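PDB 1LZL: heroin esterase from Rhodococcus sp., which probably hydrolyses the acetyl ester bonds of heroin, acting as an acetyl esterase of the alpha/beta hydrolase fold. Local coordinates for residues R153-A167 against V179-L191. Sequence-based numbering, arbitrary orientation.
Sequences RIAVGGQSAGGGLAA and VPVAFQFLEIPEL. Unlike the reference sequence in segment 153-167: Gln-159 (reference Glu).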
loop_
_atom_site.group_PDB
_atom_site.type_symbol
_atom_site.label_atom_id
_atom_site.label_comp_id
_atom_site.label_asym_id
_atom_site.label_seq_id
_atom_site.Cartn_x
_atom_site.Cartn_y
_atom_site.Cartn_z
ATOM N N ARG A 153 1.836 12.613 -14.812
ATOM C CA ARG A 153 2.802 12.091 -13.830
ATOM C C ARG A 153 2.063 11.740 -12.533
ATOM O O ARG A 153 2.305 12.341 -11.496
ATOM C CB ARG A 153 3.909 13.134 -13.596
ATOM C CG ARG A 153 4.816 13.164 -14.846
ATOM C CD ARG A 153 6.075 13.965 -14.631
ATOM N NE ARG A 153 5.747 15.387 -14.451
ATOM C CZ ARG A 153 6.587 16.207 -13.853
ATOM N NH1 ARG A 153 7.749 15.740 -13.391
ATOM N NH2 ARG A 153 6.276 17.502 -13.696
ATOM N N ILE A 154 1.155 10.758 -12.694
ATOM C CA ILE A 154 0.442 10.196 -11.550
ATOM C C ILE A 154 1.100 8.864 -11.186
ATOM O O ILE A 154 1.227 7.996 -12.057
ATOM C CB ILE A 154 -1.042 9.964 -11.879
ATOM C CG1 ILE A 154 -1.721 11.279 -12.314
ATOM C CG2 ILE A 154 -1.769 9.283 -10.717
ATOM C CD1 ILE A 154 -3.083 11.034 -12.941
ATOM N N ALA A 155 1.486 8.737 -9.929
ATOM C CA ALA A 155 1.930 7.446 -9.385
ATOM C C ALA A 155 0.788 6.829 -8.567
ATOM O O ALA A 155 0.059 7.596 -7.934
ATOM C CB ALA A 155 3.190 7.550 -8.529
ATOM N N VAL A 156 0.662 5.525 -8.506
ATOM C CA VAL A 156 -0.286 4.848 -7.607
ATOM C C VAL A 156 0.563 3.954 -6.720
ATOM O O VAL A 156 1.407 3.200 -7.258
ATOM C CB VAL A 156 -1.343 4.055 -8.365
ATOM C CG1 VAL A 156 -2.246 3.331 -7.358
ATOM C CG2 VAL A 156 -2.176 4.996 -9.242
ATOM N N GLY A 157 0.370 4.015 -5.408
ATOM C CA GLY A 157 1.192 3.199 -4.525
ATOM C C GLY A 157 0.500 2.873 -3.239
ATOM O O GLY A 157 -0.521 3.488 -2.875
ATOM N N GLY A 158 1.023 1.910 -2.480
ATOM C CA GLY A 158 0.459 1.650 -1.165
ATOM C C GLY A 158 1.326 0.624 -0.438
ATOM O O GLY A 158 2.258 0.082 -1.026
ATOM N N GLN A 159 0.985 0.392 0.832
ATOM C CA GLN A 159 1.721 -0.553 1.653
ATOM C C GLN A 159 0.816 -1.709 2.063
ATOM O O GLN A 159 -0.350 -1.446 2.431
ATOM C CB GLN A 159 2.237 0.166 2.937
ATOM C CG GLN A 159 3.081 -0.697 3.856
ATOM C CD GLN A 159 3.729 0.035 5.011
ATOM O OE1 GLN A 159 4.827 -0.286 5.464
ATOM N NE2 GLN A 159 3.051 1.054 5.534
ATOM N N SER A 160 1.353 -2.940 2.067
ATOM C CA SER A 160 0.661 -4.146 2.564
ATOM C C SER A 160 -0.691 -4.291 1.864
ATOM O O SER A 160 -0.674 -4.306 0.613
ATOM C CB SER A 160 0.509 -4.051 4.082
ATOM O OG SER A 160 -0.060 -5.238 4.595
ATOM N N ALA A 161 -1.844 -4.362 2.536
ATOM C CA ALA A 161 -3.112 -4.405 1.789
ATOM C C ALA A 161 -3.260 -3.221 0.854
ATOM O O ALA A 161 -3.862 -3.358 -0.218
ATOM C CB ALA A 161 -4.280 -4.410 2.799
ATOM N N GLY A 162 -2.724 -2.060 1.245
ATOM C CA GLY A 162 -2.766 -0.892 0.353
ATOM C C GLY A 162 -1.953 -1.105 -0.917
ATOM O O GLY A 162 -2.273 -0.538 -1.964
ATOM N N GLY A 163 -0.882 -1.900 -0.823
ATOM C CA GLY A 163 -0.153 -2.296 -2.028
ATOM C C GLY A 163 -0.947 -3.240 -2.891
ATOM O O GLY A 163 -0.848 -3.199 -4.133
ATOM N N GLY A 164 -1.769 -4.123 -2.294
ATOM C CA GLY A 164 -2.675 -4.937 -3.115
ATOM C C GLY A 164 -3.751 -4.099 -3.772
ATOM O O GLY A 164 -4.023 -4.210 -4.967
ATOM N N LEU A 165 -4.328 -3.178 -3.017
ATOM C CA LEU A 165 -5.300 -2.230 -3.588
ATOM C C LEU A 165 -4.660 -1.367 -4.677
ATOM O O LEU A 165 -5.290 -1.120 -5.708
ATOM C CB LEU A 165 -5.856 -1.346 -2.481
ATOM C CG LEU A 165 -6.741 -2.041 -1.434
ATOM C CD1 LEU A 165 -6.994 -1.144 -0.230
ATOM C CD2 LEU A 165 -8.071 -2.475 -2.021
ATOM N N ALA A 166 -3.402 -0.920 -4.456
ATOM C CA ALA A 166 -2.700 -0.154 -5.506
ATOM C C ALA A 166 -2.540 -0.999 -6.760
ATOM O O ALA A 166 -2.847 -0.563 -7.883
ATOM C CB ALA A 166 -1.359 0.250 -4.921
ATOM N N ALA A 167 -2.028 -2.213 -6.604
ATOM C CA ALA A 167 -1.822 -3.095 -7.773
ATOM C C ALA A 167 -3.146 -3.379 -8.466
ATOM O O ALA A 167 -3.195 -3.405 -9.719
ATOM C CB ALA A 167 -1.144 -4.385 -7.350
ATOM N N VAL A 179 -7.387 6.483 -17.360
ATOM C CA VAL A 179 -6.361 7.231 -16.612
ATOM C C VAL A 179 -4.987 6.627 -16.868
ATOM O O VAL A 179 -4.839 5.423 -16.551
ATOM C CB VAL A 179 -6.593 7.148 -15.087
ATOM C CG1 VAL A 179 -5.496 7.962 -14.354
ATOM C CG2 VAL A 179 -7.981 7.622 -14.759
ATOM N N PRO A 180 -4.029 7.382 -17.372
ATOM C CA PRO A 180 -2.664 6.861 -17.551
ATOM C C PRO A 180 -1.957 6.921 -16.179
ATOM O O PRO A 180 -2.009 7.936 -15.469
ATOM C CB PRO A 180 -2.063 7.827 -18.539
ATOM C CG PRO A 180 -2.686 9.144 -18.151
ATOM C CD PRO A 180 -4.127 8.813 -17.830
ATOM N N VAL A 181 -1.309 5.827 -15.790
ATOM C CA VAL A 181 -0.509 5.781 -14.564
ATOM C C VAL A 181 0.983 5.735 -14.936
ATOM O O VAL A 181 1.370 4.839 -15.720
ATOM C CB VAL A 181 -0.962 4.586 -13.694
ATOM C CG1 VAL A 181 -0.022 4.497 -12.489
ATOM C CG2 VAL A 181 -2.407 4.721 -13.247
ATOM N N ALA A 182 1.752 6.701 -14.437
ATOM C CA ALA A 182 3.167 6.834 -14.809
ATOM C C ALA A 182 4.091 5.891 -14.024
ATOM O O ALA A 182 5.171 5.528 -14.506
ATOM C CB ALA A 182 3.643 8.262 -14.598
ATOM N N PHE A 183 3.679 5.518 -12.817
ATOM C CA PHE A 183 4.557 4.784 -11.886
ATOM C C PHE A 183 3.718 4.048 -10.852
ATOM O O PHE A 183 2.667 4.574 -10.442
ATOM C CB PHE A 183 5.526 5.733 -11.204
ATOM C CG PHE A 183 6.651 5.042 -10.427
ATOM C CD1 PHE A 183 7.628 4.313 -11.089
ATOM C CD2 PHE A 183 6.697 5.142 -9.046
ATOM C CE1 PHE A 183 8.685 3.702 -10.417
ATOM C CE2 PHE A 183 7.749 4.550 -8.357
ATOM C CZ PHE A 183 8.721 3.821 -9.027
ATOM N N GLN A 184 4.189 2.853 -10.476
ATOM C CA GLN A 184 3.519 2.002 -9.493
ATOM C C GLN A 184 4.444 1.692 -8.340
ATOM O O GLN A 184 5.532 1.179 -8.590
ATOM C CB GLN A 184 3.056 0.733 -10.225
ATOM C CG GLN A 184 2.444 -0.280 -9.268
ATOM C CD GLN A 184 1.848 -1.490 -9.962
ATOM O OE1 GLN A 184 0.758 -1.904 -9.599
ATOM N NE2 GLN A 184 2.592 -2.051 -10.924
ATOM N N PHE A 185 4.037 1.945 -7.091
ATOM C CA PHE A 185 4.925 1.772 -5.942
ATOM C C PHE A 185 4.266 0.804 -4.956
ATOM O O PHE A 185 3.235 1.192 -4.343
ATOM C CB PHE A 185 5.208 3.146 -5.314
ATOM C CG PHE A 185 6.142 3.060 -4.128
ATOM C CD1 PHE A 185 5.709 2.794 -2.827
ATOM C CD2 PHE A 185 7.500 3.229 -4.336
ATOM C CE1 PHE A 185 6.611 2.683 -1.793
ATOM C CE2 PHE A 185 8.398 3.141 -3.283
ATOM C CZ PHE A 185 7.970 2.853 -2.012
ATOM N N LEU A 186 4.850 -0.364 -4.806
ATOM C CA LEU A 186 4.245 -1.425 -4.019
ATOM C C LEU A 186 5.125 -1.794 -2.844
ATOM O O LEU A 186 6.193 -2.428 -3.063
ATOM C CB LEU A 186 3.978 -2.653 -4.932
ATOM C CG LEU A 186 3.134 -2.352 -6.183
ATOM C CD1 LEU A 186 2.914 -3.633 -6.977
ATOM C CD2 LEU A 186 1.783 -1.706 -5.835
ATOM N N GLU A 187 4.740 -1.441 -1.634
ATOM C CA GLU A 187 5.591 -1.767 -0.489
ATOM C C GLU A 187 4.996 -2.932 0.272
ATOM O O GLU A 187 3.825 -2.814 0.687
ATOM C CB GLU A 187 5.688 -0.493 0.376
ATOM C CG GLU A 187 6.500 -0.556 1.632
ATOM C CD GLU A 187 6.729 0.829 2.262
ATOM O OE1 GLU A 187 5.942 1.769 2.025
ATOM O OE2 GLU A 187 7.751 0.909 3.012
ATOM N N ILE A 188 5.773 -3.981 0.476
ATOM C CA ILE A 188 5.324 -5.211 1.160
ATOM C C ILE A 188 3.880 -5.565 0.765
ATOM O O ILE A 188 3.003 -5.778 1.578
ATOM C CB ILE A 188 5.543 -5.139 2.672
ATOM C CG1 ILE A 188 4.822 -3.999 3.437
ATOM C CG2 ILE A 188 7.034 -5.094 2.949
ATOM C CD1 ILE A 188 5.053 -3.959 4.949
ATOM N N PRO A 189 3.588 -5.628 -0.555
ATOM C CA PRO A 189 2.180 -5.747 -0.947
ATOM C C PRO A 189 1.519 -7.073 -0.619
ATOM O O PRO A 189 2.192 -8.120 -0.663
ATOM C CB PRO A 189 2.256 -5.592 -2.497
ATOM C CG PRO A 189 3.636 -6.084 -2.849
ATOM C CD PRO A 189 4.512 -5.564 -1.717
ATOM N N GLU A 190 0.211 -7.077 -0.358
ATOM C CA GLU A 190 -0.651 -8.230 -0.117
ATOM C C GLU A 190 -1.422 -8.480 -1.406
ATOM O O GLU A 190 -2.359 -7.735 -1.739
ATOM C CB GLU A 190 -1.570 -7.926 1.058
ATOM C CG GLU A 190 -2.512 -9.065 1.428
ATOM C CD GLU A 190 -3.370 -8.747 2.633
ATOM O OE1 GLU A 190 -3.327 -7.632 3.168
ATOM O OE2 GLU A 190 -4.111 -9.688 3.023
ATOM N N LEU A 191 -1.005 -9.530 -2.152
ATOM C CA LEU A 191 -1.394 -9.675 -3.568
ATOM C C LEU A 191 -2.147 -10.960 -3.909
ATOM O O LEU A 191 -2.826 -11.032 -4.916
ATOM C CB LEU A 191 -0.143 -9.629 -4.456
ATOM C CG LEU A 191 0.657 -8.319 -4.454
ATOM C CD1 LEU A 191 2.039 -8.553 -5.055
ATOM C CD2 LEU A 191 -0.101 -7.224 -5.181
HETATM O O HOH W 1 -0.002 9.793 -15.297
HETATM O O HOH W 2 7.757 -1.669 4.430
HETATM O O HOH W 3 7.193 2.184 5.386
HETATM O O HOH W 4 -0.497 -4.006 -10.817
#
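Val-156 and Phe-185 belong to two neighbouring strands, 153-159 and 183-187, whose axes run 8° from parallel. The ladder between them is documented by hydrogen bonds: Val-156 N gives to Phe-183 O, Phe-185 N to Val-156 O, and Glu-187 N to Gly-158 O, the last at 3.0 Å. It is carried past the strand ends by Ser-160 N, 2.8 Å from Glu-187 O. Ser-160 O then accepts from both Glu-190 N and Gly-164 N, the former lying well above the carbonyl plane.

On the face shared with helix 161-167, Gln-184 can be traced outward. Gln-184 CB and CG both pass Val-156 O at 4.2 Å; with CG anti to the backbone N and the chain extended beyond it, Gln-184 OE1 comes 3.4 Å from Ala-167 CA. A water bonded to both Gln-184 OE1 and Ala-167 O ties this tip to the helix, while NE2 bonds Thr-252 on the next strand. Alongside, Leu-186 splits its branches: CD2 sits 3.8 Å from Ala-166 CB, and CD1 meets Ala-167 CB. Leu-191 CD2 lies 3.7 Å from Ala-167 CB.

The other face ends in a polar stack, the Gln-159 amide against the Glu-187 carboxylate, planes 23° apart. Two waters each bond Glu-187 OE2 and, weakly, Gln-159 OE1, while Ile-188 CD1 packs 3.7 Å from Gln-159 OE1.

Ser-160, with its positive phi, occupies the strained turn between strand and helix; His-290 neighbours it, consistent with a Ser-His-Asp triad. Strand 153-159, helix 161-176 and strand 183-187 form a beta-alpha-beta crossover, and the Gly-158, Ser-160, Gly-162 spacing is consistent with the nucleophile elbow of alpha/beta hydrolases.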